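Local coordinates for histidine acid phosphatase (Hafnia alvei, PDB 4ARU), which belongs to branch 2 of the histidine phosphatase superfamily and is built round a mixed beta-sheet with helices packed against it, at residues 55-60 / 96-101; 71-76 / 297-302; 113-118 / 291-296; 121-124 / 130-133; 274-279 / 286-291. One frame throughout, in Å; residues are numbered along the deposited sequence. Where two conformers were deposited one is given.

Interactions 2 and 3 each include a strand of the central sheet, interaction 1 joins two helices packed on it, and the three touch one another. Phe302 CE1 of interaction 2 lies 4.3 Å from Thr98 CG2 of interaction 1, Ile114 CG2 of interaction 3 packs 3.5 Å from Gly99 C, and Leu301 CD1 meets Leu291 CD1 at 3.8 Å. Leu291 belongs to both interaction 3 and interaction 5, centres about 13 Å apart. Interaction 4 lies within the stretch of chain that interaction 3 closes, joined to it by a probable hydrogen bond from Gln117 NE2 to Ala123 O. A bound L(+)-tartaric acid lies about 4 Å from the His115 side chain, while Thr98 touches His19 of the family's Arg-His-Gly signature.

Interaction 1: 55-60 / 96-101; sequences HLISLM and RKTGEA
Ile57 and Ala101 meet where helix 51-70 crosses helix 93-106, two neighbouring helices packed on the central sheet in the alpha/beta fold of the histidine phosphatases. Each residue points its CB at the other helix and buries 65 Å² there. The axes of the two short segments approach to 8.4 Å at a crossing angle of -44°, and alanine suits so close a meeting because its methyl adds little bulk. That methyl rests on the branch of the isoleucine, with Ala101 CB 3.7 Å from Ile57 CG2. This branch stands anti to the backbone N, since the chi1 of -66° places CG1 beside it, and it is thereby carried to the neighbouring helix, where Ile57 CG2 also comes within 3.5 Å of Thr98 O. The side chain of Thr98 crosses that of Ile57 at about a right angle and offers its methyl, Thr98 CG2 lying 4.0 Å from Ile57 CD1. Threonine serves two purposes here. While its methyl joins the apolar contact, its hydroxyl OG1 is hydrogen-bonded to Arg94 O within its own helix and to the backbone N of Gly20, in the Arg-His-Gly signature of the family. No conventional hydrogen bond links the segments. The backbones come closest beside Ala101, where Ser58 CA approaches Ala101 O at 3.3 Å in a CA-H...O contact with an angle of 135° at the hydrogen.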
# COMPACT_ATOMS: atom_id res chain seq x y z
N HIS A 55 17.38 -0.79 2.72
CA HIS A 55 17.94 0.36 3.46
C HIS A 55 16.87 1.41 3.74
O HIS A 55 16.72 1.92 4.84
CB HIS A 55 19.12 0.94 2.71
CG HIS A 55 19.67 2.18 3.35
ND1 HIS A 55 20.20 2.20 4.63
CD2 HIS A 55 19.68 3.46 2.92
CE1 HIS A 55 20.56 3.44 4.93
NE2 HIS A 55 20.26 4.21 3.90
N LEU A 56 16.11 1.72 2.71
CA LEU A 56 15.04 2.70 2.83
C LEU A 56 13.99 2.29 3.83
O LEU A 56 13.48 3.15 4.55
CB LEU A 56 14.45 3.04 1.44
CG LEU A 56 15.34 3.86 0.50
CD1 LEU A 56 14.81 3.80 -0.91
CD2 LEU A 56 15.44 5.30 0.96
N ILE A 57 13.62 1.01 3.89
CA ILE A 57 12.72 0.52 4.92
C ILE A 57 13.35 0.65 6.28
O ILE A 57 12.66 1.04 7.24
CB ILE A 57 12.30 -0.93 4.65
CG1 ILE A 57 11.47 -1.03 3.40
CG2 ILE A 57 11.55 -1.51 5.86
CD1 ILE A 57 10.11 -0.34 3.43
N SER A 58 14.64 0.32 6.42
CA SER A 58 15.30 0.48 7.73
C SER A 58 15.28 1.94 8.19
O SER A 58 15.13 2.19 9.38
CB SER A 58 16.72 -0.06 7.71
OG SER A 58 17.63 0.83 7.08
N LEU A 59 15.37 2.89 7.24
CA LEU A 59 15.30 4.32 7.63
C LEU A 59 13.90 4.59 8.24
O LEU A 59 13.78 5.29 9.26
CB LEU A 59 15.59 5.27 6.44
CG LEU A 59 17.00 5.22 5.91
CD1 LEU A 59 17.12 6.17 4.71
CD2 LEU A 59 18.04 5.57 6.96
N MET A 60 12.85 4.06 7.64
CA MET A 60 11.50 4.13 8.22
C MET A 60 11.44 3.48 9.60
O MET A 60 10.84 4.05 10.52
CB MET A 60 10.43 3.53 7.30
CG MET A 60 10.20 4.36 6.05
SD MET A 60 9.22 5.84 6.37
CE MET A 60 7.55 5.18 6.52
N ARG A 96 8.91 -10.33 3.13
CA ARG A 96 9.72 -10.86 4.20
C ARG A 96 10.91 -9.96 4.46
O ARG A 96 11.24 -9.64 5.62
CB ARG A 96 10.16 -12.30 3.91
CG ARG A 96 9.02 -13.28 3.96
CD ARG A 96 9.39 -14.73 3.76
NE ARG A 96 9.73 -15.02 2.37
CZ ARG A 96 10.96 -15.14 1.89
NH1 ARG A 96 12.03 -14.97 2.66
NH2 ARG A 96 11.11 -15.40 0.61
N LYS A 97 11.62 -9.53 3.41
CA LYS A 97 12.79 -8.72 3.62
C LYS A 97 12.42 -7.32 4.11
O LYS A 97 13.20 -6.67 4.83
CB LYS A 97 13.61 -8.64 2.34
CG LYS A 97 14.16 -9.98 1.93
CD LYS A 97 15.23 -10.46 2.84
CE LYS A 97 15.96 -11.64 2.18
NZ LYS A 97 17.36 -11.73 2.71
N THR A 98 11.26 -6.82 3.73
CA THR A 98 10.79 -5.56 4.33
C THR A 98 10.63 -5.73 5.85
O THR A 98 11.03 -4.87 6.60
CB THR A 98 9.43 -5.17 3.72
OG1 THR A 98 9.66 -4.80 2.34
CG2 THR A 98 8.83 -4.00 4.42
N GLY A 99 9.98 -6.81 6.29
CA GLY A 99 9.82 -7.03 7.71
C GLY A 99 11.16 -7.06 8.41
O GLY A 99 11.32 -6.48 9.50
N GLU A 100 12.13 -7.78 7.84
CA GLU A 100 13.49 -7.82 8.45
C GLU A 100 14.18 -6.43 8.49
O GLU A 100 14.81 -6.10 9.48
CB GLU A 100 14.36 -8.85 7.74
CG GLU A 100 13.82 -10.25 8.03
CD GLU A 100 14.58 -11.41 7.45
OE1 GLU A 100 15.44 -11.22 6.55
OE2 GLU A 100 14.32 -12.54 7.97
N ALA A 101 14.00 -5.64 7.45
CA ALA A 101 14.59 -4.32 7.38
C ALA A 101 13.93 -3.37 8.38
O ALA A 101 14.60 -2.52 8.98
CB ALA A 101 14.51 -3.77 5.97

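Interaction 2: 71-76 / 297-302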
# COMPACT_ATOMS: atom_id res chain seq x y z
N GLN A 71 6.61 8.72 22.42
CA GLN A 71 5.23 8.51 22.90
C GLN A 71 5.18 7.46 24.03
O GLN A 71 4.10 7.07 24.50
CB GLN A 71 4.29 8.14 21.73
CG GLN A 71 4.27 9.17 20.57
CD GLN A 71 3.60 8.69 19.28
OE1 GLN A 71 3.92 7.64 18.69
NE2 GLN A 71 2.66 9.51 18.79
N GLY A 72 6.34 7.01 24.49
CA GLY A 72 6.41 6.11 25.64
C GLY A 72 6.10 4.65 25.38
O GLY A 72 6.08 3.83 26.32
N LEU A 73 5.92 4.33 24.11
CA LEU A 73 5.52 3.01 23.70
C LEU A 73 6.72 2.05 23.66
O LEU A 73 6.57 0.86 24.04
CB LEU A 73 4.79 3.13 22.35
CG LEU A 73 4.05 1.87 21.94
CD1 LEU A 73 2.95 1.50 22.93
CD2 LEU A 73 3.56 2.04 20.51
N LEU A 74 7.89 2.50 23.24
CA LEU A 74 9.17 1.74 23.26
C LEU A 74 10.23 2.41 24.13
O LEU A 74 10.15 3.59 24.32
CB LEU A 74 9.76 1.72 21.86
CG LEU A 74 9.01 0.88 20.84
CD1 LEU A 74 9.71 1.12 19.51
CD2 LEU A 74 9.09 -0.58 21.27
N PRO A 75 11.31 1.65 24.54
CA PRO A 75 12.35 2.21 25.41
C PRO A 75 13.23 3.20 24.70
O PRO A 75 13.40 3.11 23.46
CB PRO A 75 13.16 0.97 25.84
CG PRO A 75 12.95 -0.03 24.75
CD PRO A 75 11.59 0.24 24.20
N LYS A 76 13.77 4.18 25.44
CA LYS A 76 14.49 5.28 24.78
C LYS A 76 15.87 4.82 24.30
O LYS A 76 16.45 5.41 23.36
CB LYS A 76 14.67 6.50 25.69
CG LYS A 76 13.41 7.18 26.22
CD LYS A 76 12.60 7.89 25.16
CE LYS A 76 11.62 8.88 25.77
NZ LYS A 76 10.54 8.22 26.58
N ASP A 297 0.98 -8.84 25.35
CA ASP A 297 1.57 -7.56 25.73
C ASP A 297 2.18 -6.85 24.51
O ASP A 297 3.04 -5.97 24.64
CB ASP A 297 2.70 -7.80 26.77
CG ASP A 297 2.20 -8.51 28.05
OD1 ASP A 297 1.05 -8.26 28.47
OD2 ASP A 297 2.97 -9.33 28.62
N ASN A 298 1.80 -7.27 23.31
CA ASN A 298 2.32 -6.68 22.08
C ASN A 298 1.97 -5.21 22.03
O ASN A 298 0.83 -4.86 22.36
CB ASN A 298 1.75 -7.39 20.86
CG ASN A 298 2.20 -6.76 19.57
OD1 ASN A 298 1.48 -5.92 18.97
ND2 ASN A 298 3.42 -7.02 19.21
N LYS A 299 2.95 -4.39 21.68
CA LYS A 299 2.78 -2.94 21.53
C LYS A 299 2.83 -2.47 20.07
O LYS A 299 2.21 -1.45 19.72
CB LYS A 299 3.87 -2.21 22.32
CG LYS A 299 3.95 -2.53 23.80
CD LYS A 299 2.61 -2.32 24.46
CE LYS A 299 2.67 -2.58 25.98
NZ LYS A 299 3.27 -1.43 26.70
N ILE A 300 3.59 -3.16 19.23
CA ILE A 300 3.77 -2.78 17.86
C ILE A 300 3.59 -4.03 17.00
O ILE A 300 4.34 -5.01 17.16
CB ILE A 300 5.15 -2.18 17.58
CG1 ILE A 300 5.39 -0.90 18.44
CG2 ILE A 300 5.32 -1.87 16.09
CD1 ILE A 300 6.84 -0.55 18.51
N LEU A 301 2.61 -3.99 16.13
CA LEU A 301 2.31 -5.06 15.16
C LEU A 301 2.57 -4.45 13.79
O LEU A 301 1.89 -3.51 13.39
CB LEU A 301 0.90 -5.60 15.30
CG LEU A 301 0.37 -6.52 14.21
CD1 LEU A 301 1.28 -7.72 14.07
CD2 LEU A 301 -1.05 -6.94 14.42
N PHE A 302 3.58 -4.94 13.08
CA PHE A 302 3.95 -4.47 11.76
C PHE A 302 3.58 -5.59 10.77
O PHE A 302 4.08 -6.73 10.89
CB PHE A 302 5.45 -4.16 11.70
CG PHE A 302 5.93 -3.62 10.40
CD1 PHE A 302 6.38 -4.46 9.41
CD2 PHE A 302 5.98 -2.24 10.16
CE1 PHE A 302 6.91 -3.96 8.23
CE2 PHE A 302 6.50 -1.74 8.96
CZ PHE A 302 6.94 -2.62 7.99
O HOH W 1 5.15 0.46 26.69
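Leu73 lies against Lys299 and Ile300 just after a Schellman motif has ended helix 51-70. Gly72 is the C-prime residue of that motif, with positive phi, and Leu73 N returns to Phe68 O. The chain is thus turned toward strand 300-305, which runs inside the central sheet of this alpha/beta fold. From CB the Leu73 side chain extends with CG anti to the backbone N (chi1 -168°), which carries its end to the strand. CG comes 4.1 Å from Lys299 CB, and there the chain forks. CD1 crosses the aliphatic part of the lysine at a slant, 3.9 Å from Lys299 CB and slightly farther from its CD. The CD2 branch passes to the next residue, packing 4.0 Å from Ile300 CG1 while facing Lys299 O. Leucine fits because its two methyls can serve two successive residues. Leu74 adds the tighter part: its side chain meets that of Ile300 at about a right angle, and Ile300 CD1 is only 3.5 Å from Leu74 CD1, closer than carbons usually pack. Phe68 of the preceding helix touches Leu73, Leu74 and Ile300 and extends the apolar cluster. Lysine can border it because only its methylenes lie against the leucine. Bends at chi2 and chi4 bring its ammonium group back toward the loop, where one water accepts from Lys299 NZ at 2.7 Å and donates to Leu73 O at 3.0 Å.

Interaction 3: 113-118 / 291-296; sequences AIHHQQ and LPDISP
His115 reaches out from a short, weakly bonded strand to Asp293, and nearly everything close in this small contact is concentrated at that one meeting. In the Asp293 conformer described, His115 NE2 donates to Asp293 OD2 over 3.0 Å with an N-H...O angle of 157°. The oxygen accepts the bond through its anti lone pair, and it sits at the edge of the imidazole, slightly tilted from the ring plane. Ring and carboxylate are turned 53° against each other, so the two groups twist rather than lie flat together. A carboxylate in this place would probably favour a protonated imidazole. Behind the tip the histidine has further partners: its ring stacks with Tyr86, and its backbone bonds to Val87 and Ala89 of strand 85-89. The other side is loose. Pro292 O comes no nearer than 3.9 Å, to His115 CD2, and that oxygen is instead hydrogen-bonded to the hydroxyl of Tyr86. The proline ring and the aspartate are exposed, and Asp293 was modelled in two conformers, the geometry given being that of one of them. A tartaric acid molecule, probably from the crystallisation liquor, lies about 4 Å from the histidine side chain. Across from the strand, Leu291 to Ile294 form a type II beta turn, with proline at its second position, where its fixed phi fits, and Asp293 at the third, in the left-handed region (phi 72°) characteristic of that turn.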
# COMPACT_ATOMS: atom_id res chain seq x y z
N ALA A 113 13.04 -11.53 15.00
CA ALA A 113 12.82 -12.21 13.73
C ALA A 113 11.39 -12.02 13.36
O ALA A 113 10.53 -11.86 14.20
CB ALA A 113 13.13 -13.70 13.85
N ILE A 114 11.13 -12.06 12.07
CA ILE A 114 9.76 -11.97 11.57
C ILE A 114 9.00 -13.27 11.66
O ILE A 114 9.57 -14.34 11.87
CB ILE A 114 9.73 -11.50 10.10
CG1 ILE A 114 10.25 -12.55 9.14
CG2 ILE A 114 10.50 -10.19 9.91
CD1 ILE A 114 9.95 -12.24 7.68
N HIS A 115 7.69 -13.15 11.49
CA HIS A 115 6.83 -14.27 11.29
C HIS A 115 6.18 -14.21 9.92
O HIS A 115 5.88 -13.13 9.44
CB HIS A 115 5.74 -14.30 12.36
CG HIS A 115 6.25 -14.43 13.74
ND1 HIS A 115 6.80 -13.39 14.44
CD2 HIS A 115 6.33 -15.50 14.55
CE1 HIS A 115 7.18 -13.80 15.63
NE2 HIS A 115 6.88 -15.08 15.75
N HIS A 116 5.90 -15.39 9.36
CA HIS A 116 5.20 -15.52 8.09
C HIS A 116 4.65 -16.91 7.91
O HIS A 116 4.92 -17.83 8.67
CB HIS A 116 6.12 -15.11 6.89
CG HIS A 116 7.28 -16.02 6.66
ND1 HIS A 116 7.15 -17.23 6.00
CD2 HIS A 116 8.59 -15.90 6.96
CE1 HIS A 116 8.33 -17.83 5.93
NE2 HIS A 116 9.22 -17.04 6.51
N GLN A 117 3.78 -17.07 6.92
CA GLN A 117 3.17 -18.34 6.68
C GLN A 117 4.26 -19.36 6.38
O GLN A 117 5.11 -19.09 5.60
CB GLN A 117 2.22 -18.22 5.48
CG GLN A 117 1.63 -19.55 5.04
CD GLN A 117 0.49 -19.36 4.08
OE1 GLN A 117 -0.62 -19.02 4.51
NE2 GLN A 117 0.75 -19.49 2.81
N GLN A 118 4.13 -20.56 6.93
CA GLN A 118 5.15 -21.59 6.70
C GLN A 118 5.42 -21.92 5.25
O GLN A 118 6.58 -22.02 4.80
CB GLN A 118 4.67 -22.86 7.37
CG GLN A 118 4.81 -22.83 8.87
CD GLN A 118 6.22 -23.28 9.35
OE1 GLN A 118 7.27 -23.01 8.73
NE2 GLN A 118 6.23 -23.91 10.48
N LEU A 291 -2.60 -14.48 15.28
CA LEU A 291 -1.25 -14.52 14.68
C LEU A 291 -0.43 -15.42 15.58
O LEU A 291 -0.47 -15.28 16.80
CB LEU A 291 -0.66 -13.13 14.59
CG LEU A 291 -1.43 -12.20 13.64
CD1 LEU A 291 -0.83 -10.81 13.67
CD2 LEU A 291 -1.38 -12.69 12.21
N PRO A 292 0.27 -16.39 14.99
CA PRO A 292 0.95 -17.36 15.85
C PRO A 292 2.04 -16.75 16.71
O PRO A 292 2.81 -15.95 16.21
CB PRO A 292 1.52 -18.38 14.87
CG PRO A 292 1.55 -17.71 13.59
CD PRO A 292 0.50 -16.63 13.56
N ASP A 293 2.04 -17.11 17.99
CA ASP A 293 3.13 -16.69 18.87
C ASP A 293 3.12 -15.19 19.22
O ASP A 293 4.15 -14.68 19.64
CB ASP A 293 4.47 -17.07 18.17
CG ASP A 293 5.69 -16.80 19.01
OD1 ASP A 293 5.66 -17.11 20.21
OD2 ASP A 293 6.70 -16.30 18.44
N ILE A 294 2.03 -14.45 18.98
CA ILE A 294 2.02 -13.03 19.33
C ILE A 294 1.71 -12.92 20.80
O ILE A 294 0.96 -13.73 21.33
CB ILE A 294 1.02 -12.21 18.47
CG1 ILE A 294 1.30 -10.70 18.63
CG2 ILE A 294 -0.43 -12.58 18.80
CD1 ILE A 294 0.65 -9.90 17.54
N SER A 295 2.34 -11.96 21.47
CA SER A 295 2.16 -11.78 22.91
C SER A 295 0.91 -10.99 23.18
O SER A 295 0.60 -10.06 22.45
CB SER A 295 3.34 -11.03 23.52
OG SER A 295 3.12 -10.83 24.92
N PRO A 296 0.21 -11.34 24.27
CA PRO A 296 -0.81 -10.45 24.77
C PRO A 296 -0.32 -9.03 25.12
O PRO A 296 -1.12 -8.13 25.17
CB PRO A 296 -1.34 -11.16 26.02
CG PRO A 296 -0.92 -12.58 25.86
CD PRO A 296 0.33 -12.58 25.07

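Interaction 4: 121-124 / 130-133; sequences QQAD and VKAG
A type I beta turn from Val130 to Gly133 holds its two central residues, Lys131 and Ala132, against Ala123, earlier in the same long loop. Ala123 points its CB at the turn and makes the close contacts of its segment with this one methyl. Lys131 CE lies 3.8 Å from Ala123 CB, and Lys131 CG is 4.0 Å from the same atom. The lysine touches twice because its chain leaves the turn extended and then bends at chi3 (65°), folding its aliphatic part round the methyl. Lysine suits this exposed position, since its methylenes cover the alanine while the chain ends in a charged group. On the other flank Ala132 CB comes within 4.2 Å of Ala123 CB. In the histidine phosphatase fold this loop joins strand 115-116 to helix 139-150. Val130 packs on His269 and Asn270 of helix 264-282, and Asp124, next to the contact, uses OD2 to bind Trp88 NE1 of strand 85-89. Ala123 O is hydrogen-bonded to Gln117 NE2. The turn itself is closed by Gly133 N, which donates to Val130 O over 3.1 Å. Glycine is called for there: at its phi of 88°, a CB would press against the carbonyl oxygen of Ala132.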
# COMPACT_ATOMS: atom_id res chain seq x y z
N GLN A 121 5.02 -20.92 -0.94
CA GLN A 121 4.68 -21.22 -2.32
C GLN A 121 3.15 -21.12 -2.55
O GLN A 121 2.66 -21.44 -3.65
CB GLN A 121 5.18 -22.64 -2.66
CG GLN A 121 6.64 -22.95 -2.29
CD GLN A 121 7.60 -22.03 -3.01
OE1 GLN A 121 7.22 -21.35 -3.96
NE2 GLN A 121 8.86 -22.00 -2.56
N GLN A 122 2.41 -20.82 -1.50
CA GLN A 122 0.96 -20.70 -1.59
C GLN A 122 0.61 -19.34 -1.01
O GLN A 122 1.33 -18.81 -0.17
CB GLN A 122 0.26 -21.76 -0.75
CG GLN A 122 0.57 -23.19 -1.14
CD GLN A 122 -0.31 -24.14 -0.38
OE1 GLN A 122 -0.61 -23.93 0.80
NE2 GLN A 122 -0.74 -25.19 -1.05
N ALA A 123 -0.50 -18.78 -1.46
CA ALA A 123 -1.01 -17.53 -0.93
C ALA A 123 -1.26 -17.62 0.58
O ALA A 123 -1.66 -18.62 1.10
CB ALA A 123 -2.30 -17.15 -1.64
N ASP A 124 -1.02 -16.49 1.24
CA ASP A 124 -1.40 -16.27 2.63
C ASP A 124 -2.79 -15.64 2.59
O ASP A 124 -2.91 -14.55 2.07
CB ASP A 124 -0.34 -15.41 3.35
CG ASP A 124 -0.69 -15.07 4.78
OD1 ASP A 124 -1.86 -15.32 5.19
OD2 ASP A 124 0.22 -14.60 5.50
N VAL A 130 -8.94 -14.15 -1.66
CA VAL A 130 -9.59 -14.62 -2.88
C VAL A 130 -8.69 -15.66 -3.60
O VAL A 130 -9.12 -16.79 -3.94
CB VAL A 130 -9.95 -13.43 -3.79
CG1 VAL A 130 -10.43 -13.90 -5.15
CG2 VAL A 130 -11.03 -12.59 -3.13
N LYS A 131 -7.42 -15.33 -3.79
CA LYS A 131 -6.50 -16.30 -4.41
C LYS A 131 -6.35 -17.56 -3.55
O LYS A 131 -6.26 -18.67 -4.06
CB LYS A 131 -5.15 -15.61 -4.63
CG LYS A 131 -4.05 -16.49 -5.16
CD LYS A 131 -2.88 -15.65 -5.71
CE LYS A 131 -2.16 -14.83 -4.64
NZ LYS A 131 -0.86 -14.25 -5.09
N ALA A 132 -6.38 -17.40 -2.22
CA ALA A 132 -6.30 -18.53 -1.27
C ALA A 132 -7.55 -19.42 -1.22
O ALA A 132 -7.58 -20.47 -0.58
CB ALA A 132 -5.98 -18.01 0.12
N GLY A 133 -8.64 -18.93 -1.81
CA GLY A 133 -9.89 -19.70 -1.87
C GLY A 133 -10.84 -19.53 -0.70
O GLY A 133 -11.77 -20.35 -0.55

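Interaction 5: 274-279 / 286-291; sequences LLQTIA and ITSRPL
Thr277 and Ser288 mark the nearest approach of the two backbones, with 5.9 Å between their CA atoms. Segment 274-279 belongs to helix 264-282, whereas 286-291 runs past it without regular structure on the way to strand 300-305. The direct polar link comes from Gln276. Its CG is anti to the backbone N, and a bend at chi2 (88°) turns the amide toward the passing chain, where Gln276 NE2 donates to Thr287 O over 2.8 Å. The bond is almost straight, at 174°, and the acceptor lies in the amide plane. Glutamine also has a second use here, its OE1 being bound by Gln411 NE2. Ile286 lies over a face of the same amide, its CD1 3.5 Å from Gln276 CD and 4.0 Å from Ala279 CB, the small alanine letting the isoleucine tip come up to the helix. The two hydroxyls, Thr277 OG1 and Ser288 OG, are 3.5 Å apart and do not bond directly but are bridged by water. One water donates to Thr277 OG1 and to Arg289 O. Another bonds to both hydroxyls, 2.7 Å from Ser288 OG, and accepts from Arg289 N. Thr277 OG1 also bonds to Pro273 O, one turn back in its helix. The chemistry implies that an irregular chain has Thr287 O and the N and O of Arg289 met by the Gln276 amide and by waters that Thr277 and Ser288 help to hold.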
# COMPACT_ATOMS: atom_id res chain seq x y z
N LEU A 274 -7.59 -8.70 6.74
CA LEU A 274 -6.70 -7.71 7.29
C LEU A 274 -7.44 -6.73 8.18
O LEU A 274 -6.94 -6.35 9.26
CB LEU A 274 -5.92 -6.97 6.20
CG LEU A 274 -4.62 -7.59 5.69
CD1 LEU A 274 -4.15 -6.87 4.44
CD2 LEU A 274 -3.58 -7.52 6.80
N LEU A 275 -8.60 -6.27 7.74
CA LEU A 275 -9.32 -5.30 8.56
C LEU A 275 -9.73 -5.94 9.87
O LEU A 275 -9.63 -5.30 10.94
CB LEU A 275 -10.52 -4.69 7.83
CG LEU A 275 -11.17 -3.50 8.57
CD1 LEU A 275 -10.21 -2.36 8.68
CD2 LEU A 275 -12.42 -3.07 7.81
N GLN A 276 -10.19 -7.19 9.85
CA GLN A 276 -10.55 -7.84 11.09
C GLN A 276 -9.33 -7.97 12.02
O GLN A 276 -9.43 -7.77 13.24
CB GLN A 276 -11.14 -9.25 10.81
CG GLN A 276 -11.84 -9.93 11.94
CD GLN A 276 -13.30 -9.58 12.04
OE1 GLN A 276 -13.83 -8.60 11.40
NE2 GLN A 276 -13.99 -10.35 12.80
N THR A 277 -8.20 -8.36 11.45
CA THR A 277 -6.96 -8.51 12.20
C THR A 277 -6.52 -7.19 12.85
O THR A 277 -6.17 -7.14 14.04
CB THR A 277 -5.87 -9.07 11.29
OG1 THR A 277 -6.27 -10.39 10.92
CG2 THR A 277 -4.52 -9.21 11.97
N ILE A 278 -6.57 -6.13 12.07
CA ILE A 278 -6.20 -4.79 12.56
C ILE A 278 -7.13 -4.36 13.69
O ILE A 278 -6.69 -3.94 14.79
CB ILE A 278 -6.24 -3.76 11.41
CG1 ILE A 278 -5.09 -4.03 10.45
CG2 ILE A 278 -6.16 -2.33 11.95
CD1 ILE A 278 -5.18 -3.39 9.10
N ALA A 279 -8.44 -4.49 13.47
CA ALA A 279 -9.41 -4.12 14.47
C ALA A 279 -9.22 -4.91 15.77
O ALA A 279 -9.23 -4.37 16.88
CB ALA A 279 -10.82 -4.32 13.94
N ILE A 286 -13.93 -8.93 18.87
CA ILE A 286 -14.34 -9.75 17.76
C ILE A 286 -13.48 -11.00 17.64
O ILE A 286 -12.40 -11.11 18.23
CB ILE A 286 -14.29 -8.97 16.43
CG1 ILE A 286 -12.90 -8.41 16.15
CG2 ILE A 286 -15.29 -7.83 16.47
CD1 ILE A 286 -12.86 -7.58 14.90
N THR A 287 -13.97 -11.92 16.83
CA THR A 287 -13.26 -13.14 16.49
C THR A 287 -12.35 -12.87 15.30
O THR A 287 -12.78 -12.33 14.29
CB THR A 287 -14.29 -14.25 16.17
OG1 THR A 287 -15.08 -14.55 17.33
CG2 THR A 287 -13.59 -15.50 15.63
N SER A 288 -11.08 -13.22 15.44
CA SER A 288 -10.10 -13.05 14.38
C SER A 288 -9.03 -14.12 14.53
O SER A 288 -8.65 -14.47 15.64
CB SER A 288 -9.48 -11.64 14.43
OG SER A 288 -8.55 -11.41 13.39
N ARG A 289 -8.57 -14.66 13.40
CA ARG A 289 -7.58 -15.74 13.45
C ARG A 289 -6.34 -15.22 14.14
O ARG A 289 -5.76 -14.23 13.72
CB ARG A 289 -7.21 -16.23 12.06
CG ARG A 289 -6.19 -17.39 12.10
CD ARG A 289 -5.98 -17.97 10.71
NE ARG A 289 -7.16 -18.70 10.22
CZ ARG A 289 -7.21 -19.29 9.02
NH1 ARG A 289 -6.18 -19.18 8.17
NH2 ARG A 289 -8.30 -19.93 8.65
N PRO A 290 -5.91 -15.92 15.21
CA PRO A 290 -4.76 -15.33 15.91
C PRO A 290 -3.47 -15.47 15.13
O PRO A 290 -3.27 -16.48 14.43
CB PRO A 290 -4.67 -16.16 17.21
CG PRO A 290 -5.59 -17.30 17.04
CD PRO A 290 -6.57 -17.00 15.95
N LEU A 291 -2.60 -14.48 15.28
CA LEU A 291 -1.25 -14.52 14.68
C LEU A 291 -0.43 -15.42 15.58
O LEU A 291 -0.47 -15.28 16.80
CB LEU A 291 -0.66 -13.13 14.59
CG LEU A 291 -1.43 -12.20 13.64
CD1 LEU A 291 -0.83 -10.81 13.67
CD2 LEU A 291 -1.38 -12.69 12.21
O HOH W 2 -5.79 -13.06 11.23
O HOH W 3 -8.70 -12.59 10.93